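Local coordinates for VirK protein (Legionella pneumophila, PDB 5XTA), which is of unknown molecular function but, as a VirK family protein made with a signal peptide, is probably exported and connected with type II secretion, at residues Asn81-Ser84 with Glu85-Ser89; Tyr100-Leu103 with Gly104-Gln107. The protein carries 3 engineered substitutions. All coordinates share one frame; numbering follows the deposited sequence. Where two conformers were deposited one is given.

Contact 1 of 2, residues Asn81-Ser84 with Glu85-Ser89; sequences NLDS and EGDAS
Asp83 grips Asp87 across this tight hairpin end with both its main chain and its carboxylate. Among the backbone bonds, Asp83 N donates to Asp87 O at 2.9 Å. Two residues further from the turn, Asn81 and Ser89 form an antiparallel hydrogen-bonded pair, with Ser89 N lying 2.9 Å from Asn81 O. Between these rungs sits the non-hydrogen-bonded pair of Leu82 and Ala88, and a water lies against Asp87 O and, in a longer and weak contact, Asn81 O. The reversal is a type I turn from Asp83 to Gly86, closed by Gly86 N on Asp83 O; Gly86 takes a left-handed backbone conformation (phi 94°), giving the type I turn plus G1 bulge that joins strands 74-83 and 87-96. Polar side-chain contacts centre on Asp83. Its CG sits between the backbone N and the carbonyl carbon (chi1 72°), which folds the carboxylate back across the mouth of the turn, where OD1 accepts Asp87 N at 3.0 Å from above the carboxylate plane and takes a weak bond from Glu85 N. The other oxygen is less comfortably placed: Asp83 OD2 lies 3.3 Å from Asp87 OD2, the two carboxylates being turned 79° apart, and 3.6 Å from Glu85 OE1. The gathered carboxylates would probably raise the proton affinity of Asp83; the salt bridge from Lys111 to Asp87 OD1 probably eases the charge. Apolar packing lies on the other face, where Leu82 CD1 comes 4.1 Å from Ala88 CB and Leu82 also meets Phe7 and Ile10 of helix 7-15.

Contact 2 of 2, residues Tyr100-Leu103 with Gly104-Gln107; sequences YERL and GSYQ
Arg102 reaches forward along its own strand to Ser105, and its side chain carries most of this local contact at the start of strand 102-111. From CB the chain sets off with CG opposite the backbone N (chi1 -174°), a torsion that sends it beside the main chain ahead. CG passes Gly104, with Arg102 CG standing 4.0 Å from Gly104 N. The chain stays extended to NE, and Arg102 NE lies 3.8 Å from Ser105 OG. Beyond NE the guanidinium turns so that one of its faces lies over the peptide joining Gly104 and Ser105, with Gly104 C displaced toward the rim of the group. At the tip, Arg102 NH2 donates to Ser105 OG over 2.9 Å. The bond is bent, with 141° at the hydrogen, and the hydroxyl oxygen is tilted 26° out of the guanidinium plane. Residues three apart on a regular strand would face opposite sides of the sheet. Here Leu103 has nearly helical backbone angles, and both Leu103 and Gly104 bond to Val94 of strand 87-96, consistent with a beta bulge that brings Arg102 and Ser105 to the same side. Gly104 N is buried here with no hydrogen-bond partner in the model, probably a consequence of the irregularity. Before the strand, the hairpin loop carries Tyr100, which packs on Pro73 of the second subunit, while the Arg102 side chain also touches Thr93 on the adjoining strand. The single bent bond, with a peptide beneath one face, steers the guanidinium along the strand, while within these two segments its charge meets a neutral hydroxyl and no carboxylate.

Both contacts belong to the same antiparallel sheet, and strand 87-96 ties them together: it is the second arm of the hairpin in contact 1 and pairs with strand 102-111, which carries most of contact 2. Their centres are about 22 Å apart, yet they meet where Ser89 CB packs 4.0 Å from Gln107 NE2. Contact 1 is partly buried, with an apolar face under helix 7-15, a ladder of backbone bonds and an acidic cluster beside the turn. Contact 2 lies at the surface near the far hairpin loop, within one strand rather than between two, and relies on one side-chain bond from a cation.

Contact 1 of 2, residues Asn81-Ser84 with Glu85-Ser89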
ATOM      1  N   ASN A  81      18.848  -3.261   3.174  1.00 26.11           N
ATOM      2  CA  ASN A  81      19.593  -4.495   3.279  0.51 27.51           C
ATOM      3  C   ASN A  81      20.084  -4.654   4.722  1.00 27.72           C
ATOM      4  O   ASN A  81      20.579  -3.698   5.305  1.00 32.11           O
ATOM      5  CB  ASN A  81      20.763  -4.422   2.321  0.51 29.82           C
ATOM      6  CG  ASN A  81      21.293  -5.783   1.943  0.51 30.99           C
ATOM      7  OD1 ASN A  81      21.742  -6.552   2.786  0.51 34.04           O
ATOM      8  ND2 ASN A  81      21.241  -6.085   0.671  0.51 32.09           N
ATOM      9  N   LEU A  82      19.931  -5.834   5.285  1.00 26.17           N
ATOM     10  CA  LEU A  82      20.371  -6.125   6.641  1.00 25.14           C
ATOM     11  C   LEU A  82      21.044  -7.460   6.597  1.00 28.42           C
ATOM     12  O   LEU A  82      20.436  -8.452   6.145  1.00 27.43           O
ATOM     13  CB  LEU A  82      19.186  -6.241   7.567  1.00 24.65           C
ATOM     14  CG  LEU A  82      19.464  -6.807   8.941  1.00 24.53           C
ATOM     15  CD1 LEU A  82      20.346  -5.832   9.716  1.00 23.31           C
ATOM     16  CD2 LEU A  82      18.155  -7.081   9.672  1.00 25.51           C
ATOM     17  N   ASP A  83      22.276  -7.526   7.079  1.00 28.14           N
ATOM     18  CA  ASP A  83      22.953  -8.814   7.071  1.00 30.92           C
ATOM     19  C   ASP A  83      22.878  -9.500   8.425  1.00 29.56           C
ATOM     20  O   ASP A  83      22.467  -8.896   9.423  1.00 30.27           O
ATOM     21  CB  ASP A  83      24.376  -8.683   6.512  1.00 32.22           C
ATOM     22  CG  ASP A  83      25.337  -7.982   7.466  1.00 35.45           C
ATOM     23  OD1 ASP A  83      25.134  -7.969   8.705  1.00 38.23           O
ATOM     24  OD2 ASP A  83      26.339  -7.459   6.955  1.00 39.84           O
ATOM     25  N   SER A  84      23.266 -10.771   8.451  1.00 29.52           N
ATOM     26  CA  SER A  84      23.193 -11.557   9.691  1.00 31.60           C
ATOM     27  C   SER A  84      24.110 -11.046  10.822  1.00 31.66           C
ATOM     28  O   SER A  84      23.917 -11.405  11.977  1.00 32.15           O
ATOM     29  CB  SER A  84      23.496 -13.021   9.427  1.00 32.77           C
ATOM     30  OG  SER A  84      24.813 -13.158   8.976  1.00 37.07           O
ATOM     31  N   GLU A  85      25.090 -10.215  10.499  1.00 33.28           N
ATOM     32  CA  GLU A  85      25.931  -9.595  11.535  1.00 37.01           C
ATOM     33  C   GLU A  85      25.295  -8.328  12.146  1.00 34.73           C
ATOM     34  O   GLU A  85      25.846  -7.745  13.074  1.00 35.81           O
ATOM     35  CB  GLU A  85      27.323  -9.286  10.967  1.00 40.28           C
ATOM     36  CG  GLU A  85      28.112 -10.525  10.489  1.00 46.83           C
ATOM     37  CD  GLU A  85      29.221 -10.182   9.478  1.00 56.21           C
ATOM     38  OE1 GLU A  85      28.926  -9.459   8.483  1.00 62.09           O
ATOM     39  OE2 GLU A  85      30.398 -10.618   9.684  1.00 62.22           O
ATOM     40  N   GLY A  86      24.152  -7.894  11.636  1.00 31.91           N
ATOM     41  CA  GLY A  86      23.487  -6.692  12.135  1.00 30.71           C
ATOM     42  C   GLY A  86      23.829  -5.427  11.377  1.00 30.22           C
ATOM     43  O   GLY A  86      23.388  -4.341  11.776  1.00 31.73           O
ATOM     44  N   ASP A  87      24.600  -5.536  10.288  1.00 28.67           N
ATOM     45  CA  ASP A  87      25.007  -4.357   9.510  1.00 28.31           C
ATOM     46  C   ASP A  87      23.904  -4.046   8.484  1.00 28.51           C
ATOM     47  O   ASP A  87      23.506  -4.924   7.711  1.00 27.17           O
ATOM     48  CB  ASP A  87      26.335  -4.591   8.789  1.00 32.38           C
ATOM     49  CG  ASP A  87      27.440  -5.098   9.724  1.00 35.00           C
ATOM     50  OD1 ASP A  87      27.663  -4.471  10.767  1.00 38.97           O
ATOM     51  OD2 ASP A  87      28.071  -6.129   9.423  1.00 40.16           O
ATOM     52  N   ALA A  88      23.377  -2.827   8.541  1.00 26.54           N
ATOM     53  CA  ALA A  88      22.275  -2.418   7.716  1.00 28.71           C
ATOM     54  C   ALA A  88      22.727  -1.308   6.776  1.00 30.40           C
ATOM     55  O   ALA A  88      23.540  -0.472   7.135  1.00 29.39           O
ATOM     56  CB  ALA A  88      21.115  -1.928   8.569  1.00 29.22           C
ATOM     57  N   SER A  89      22.203  -1.321   5.561  1.00 31.85           N
ATOM     58  CA  SER A  89      22.356  -0.184   4.670  1.00 34.02           C
ATOM     59  C   SER A  89      21.044   0.191   4.001  1.00 33.07           C
ATOM     60  O   SER A  89      20.148  -0.660   3.807  1.00 31.27           O
ATOM     61  CB  SER A  89      23.419  -0.463   3.623  1.00 36.57           C
ATOM     62  OG  SER A  89      22.978  -1.410   2.681  1.00 40.02           O
TER
HETATM   63  O   HOH W   1      23.823  -4.761   4.908  1.00 48.69           O

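Contact 2 of 2, residues Tyr100-Leu103 with Gly104-Gln107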
ATOM      1  N   TYR A 100      11.726   8.497 -15.388  1.00 34.84           N
ATOM      2  CA  TYR A 100      12.593   7.496 -14.737  1.00 33.85           C
ATOM      3  C   TYR A 100      14.107   7.733 -14.860  1.00 35.61           C
ATOM      4  O   TYR A 100      14.890   6.868 -14.479  1.00 36.43           O
ATOM      5  CB  TYR A 100      12.245   6.058 -15.110  1.00 34.36           C
ATOM      6  CG  TYR A 100      11.044   5.576 -14.343  1.00 34.97           C
ATOM      7  CD1 TYR A 100      11.126   5.302 -12.974  1.00 33.08           C
ATOM      8  CD2 TYR A 100       9.817   5.427 -14.984  1.00 33.39           C
ATOM      9  CE1 TYR A 100      10.014   4.851 -12.274  1.00 31.84           C
ATOM     10  CE2 TYR A 100       8.709   4.985 -14.296  1.00 33.85           C
ATOM     11  CZ  TYR A 100       8.813   4.709 -12.941  1.00 33.65           C
ATOM     12  OH  TYR A 100       7.671   4.320 -12.295  1.00 31.78           O
ATOM     13  N   GLU A 101      14.508   8.909 -15.327  1.00 36.58           N
ATOM     14  CA  GLU A 101      15.921   9.263 -15.364  1.00 43.72           C
ATOM     15  C   GLU A 101      16.404   9.358 -13.906  1.00 42.83           C
ATOM     16  O   GLU A 101      15.688   9.896 -13.050  1.00 41.62           O
ATOM     17  CB  GLU A 101      16.122  10.582 -16.159  1.00 49.00           C
ATOM     18  CG  GLU A 101      17.338  11.455 -15.777  1.00 55.42           C
ATOM     19  CD  GLU A 101      17.246  12.905 -16.257  1.00 58.80           C
ATOM     20  OE1 GLU A 101      16.326  13.243 -17.030  1.00 65.48           O
ATOM     21  OE2 GLU A 101      18.098  13.728 -15.852  1.00 62.58           O
ATOM     22  N   ARG A 102      17.601   8.828 -13.645  1.00 40.81           N
ATOM     23  CA  ARG A 102      18.225   8.863 -12.323  1.00 42.72           C
ATOM     24  C   ARG A 102      18.786  10.262 -12.064  1.00 40.89           C
ATOM     25  O   ARG A 102      19.583  10.764 -12.850  1.00 40.19           O
ATOM     26  CB  ARG A 102      19.353   7.807 -12.257  1.00 47.21           C
ATOM     27  CG  ARG A 102      20.000   7.624 -10.885  1.00 52.63           C
ATOM     28  CD  ARG A 102      21.115   6.569 -10.893  1.00 57.63           C
ATOM     29  NE  ARG A 102      22.165   6.825  -9.877  1.00 63.64           N
ATOM     30  CZ  ARG A 102      23.070   7.810  -9.930  1.00 66.49           C
ATOM     31  NH1 ARG A 102      23.070   8.676 -10.945  1.00 68.47           N
ATOM     32  NH2 ARG A 102      23.985   7.946  -8.964  1.00 66.93           N
ATOM     33  N   LEU A 103      18.385  10.887 -10.965  1.00 38.77           N
ATOM     34  CA  LEU A 103      18.872  12.217 -10.601  1.00 39.28           C
ATOM     35  C   LEU A 103      20.007  12.184  -9.598  1.00 41.69           C
ATOM     36  O   LEU A 103      20.726  13.162  -9.445  1.00 44.29           O
ATOM     37  CB  LEU A 103      17.750  13.072 -10.033  1.00 41.13           C
ATOM     38  CG  LEU A 103      16.550  13.446 -10.914  1.00 45.62           C
ATOM     39  CD1 LEU A 103      16.156  14.908 -10.641  1.00 46.64           C
ATOM     40  CD2 LEU A 103      16.764  13.261 -12.401  1.00 47.20           C
ATOM     41  N   GLY A 104      20.158  11.079  -8.889  1.00 41.03           N
ATOM     42  CA  GLY A 104      21.162  11.007  -7.859  1.00 39.88           C
ATOM     43  C   GLY A 104      20.900   9.820  -6.975  1.00 37.89           C
ATOM     44  O   GLY A 104      19.877   9.129  -7.095  1.00 34.33           O
ATOM     45  N   SER A 105      21.846   9.561  -6.103  1.00 38.00           N
ATOM     46  CA  SER A 105      21.686   8.489  -5.137  1.00 43.37           C
ATOM     47  C   SER A 105      22.499   8.798  -3.938  1.00 47.38           C
ATOM     48  O   SER A 105      23.483   9.546  -4.025  1.00 51.72           O
ATOM     49  CB  SER A 105      22.100   7.132  -5.722  1.00 45.67           C
ATOM     50  OG  SER A 105      23.408   7.150  -6.266  1.00 49.80           O
ATOM     51  N   TYR A 106      22.079   8.254  -2.812  1.00 45.82           N
ATOM     52  CA  TYR A 106      22.859   8.375  -1.606  1.00 46.66           C
ATOM     53  C   TYR A 106      22.612   7.167  -0.726  1.00 44.23           C
ATOM     54  O   TYR A 106      21.631   6.448  -0.904  1.00 39.30           O
ATOM     55  CB  TYR A 106      22.554   9.692  -0.897  1.00 50.56           C
ATOM     56  CG  TYR A 106      21.096   9.920  -0.612  1.00 52.26           C
ATOM     57  CD1 TYR A 106      20.262  10.574  -1.531  1.00 55.79           C
ATOM     58  CD2 TYR A 106      20.534   9.480   0.587  1.00 57.22           C
ATOM     59  CE1 TYR A 106      18.905  10.766  -1.259  1.00 56.72           C
ATOM     60  CE2 TYR A 106      19.184   9.665   0.870  1.00 59.08           C
ATOM     61  CZ  TYR A 106      18.369  10.313  -0.052  1.00 57.84           C
ATOM     62  OH  TYR A 106      17.025  10.485   0.230  1.00 58.55           O
ATOM     63  N   GLN A 107      23.539   6.927   0.185  1.00 41.97           N
ATOM     64  CA  GLN A 107      23.505   5.741   1.013  1.00 41.84           C
ATOM     65  C   GLN A 107      23.806   6.015   2.465  1.00 39.56           C
ATOM     66  O   GLN A 107      24.653   6.862   2.786  1.00 38.20           O
ATOM     67  CB  GLN A 107      24.472   4.709   0.462  1.00 44.54           C
ATOM     68  CG  GLN A 107      24.624   3.499   1.368  1.00 47.56           C
ATOM     69  CD  GLN A 107      25.188   2.288   0.681  1.00 50.87           C
ATOM     70  OE1 GLN A 107      24.873   2.005  -0.481  1.00 53.26           O
ATOM     71  NE2 GLN A 107      26.025   1.544   1.401  1.00 54.52           N
TER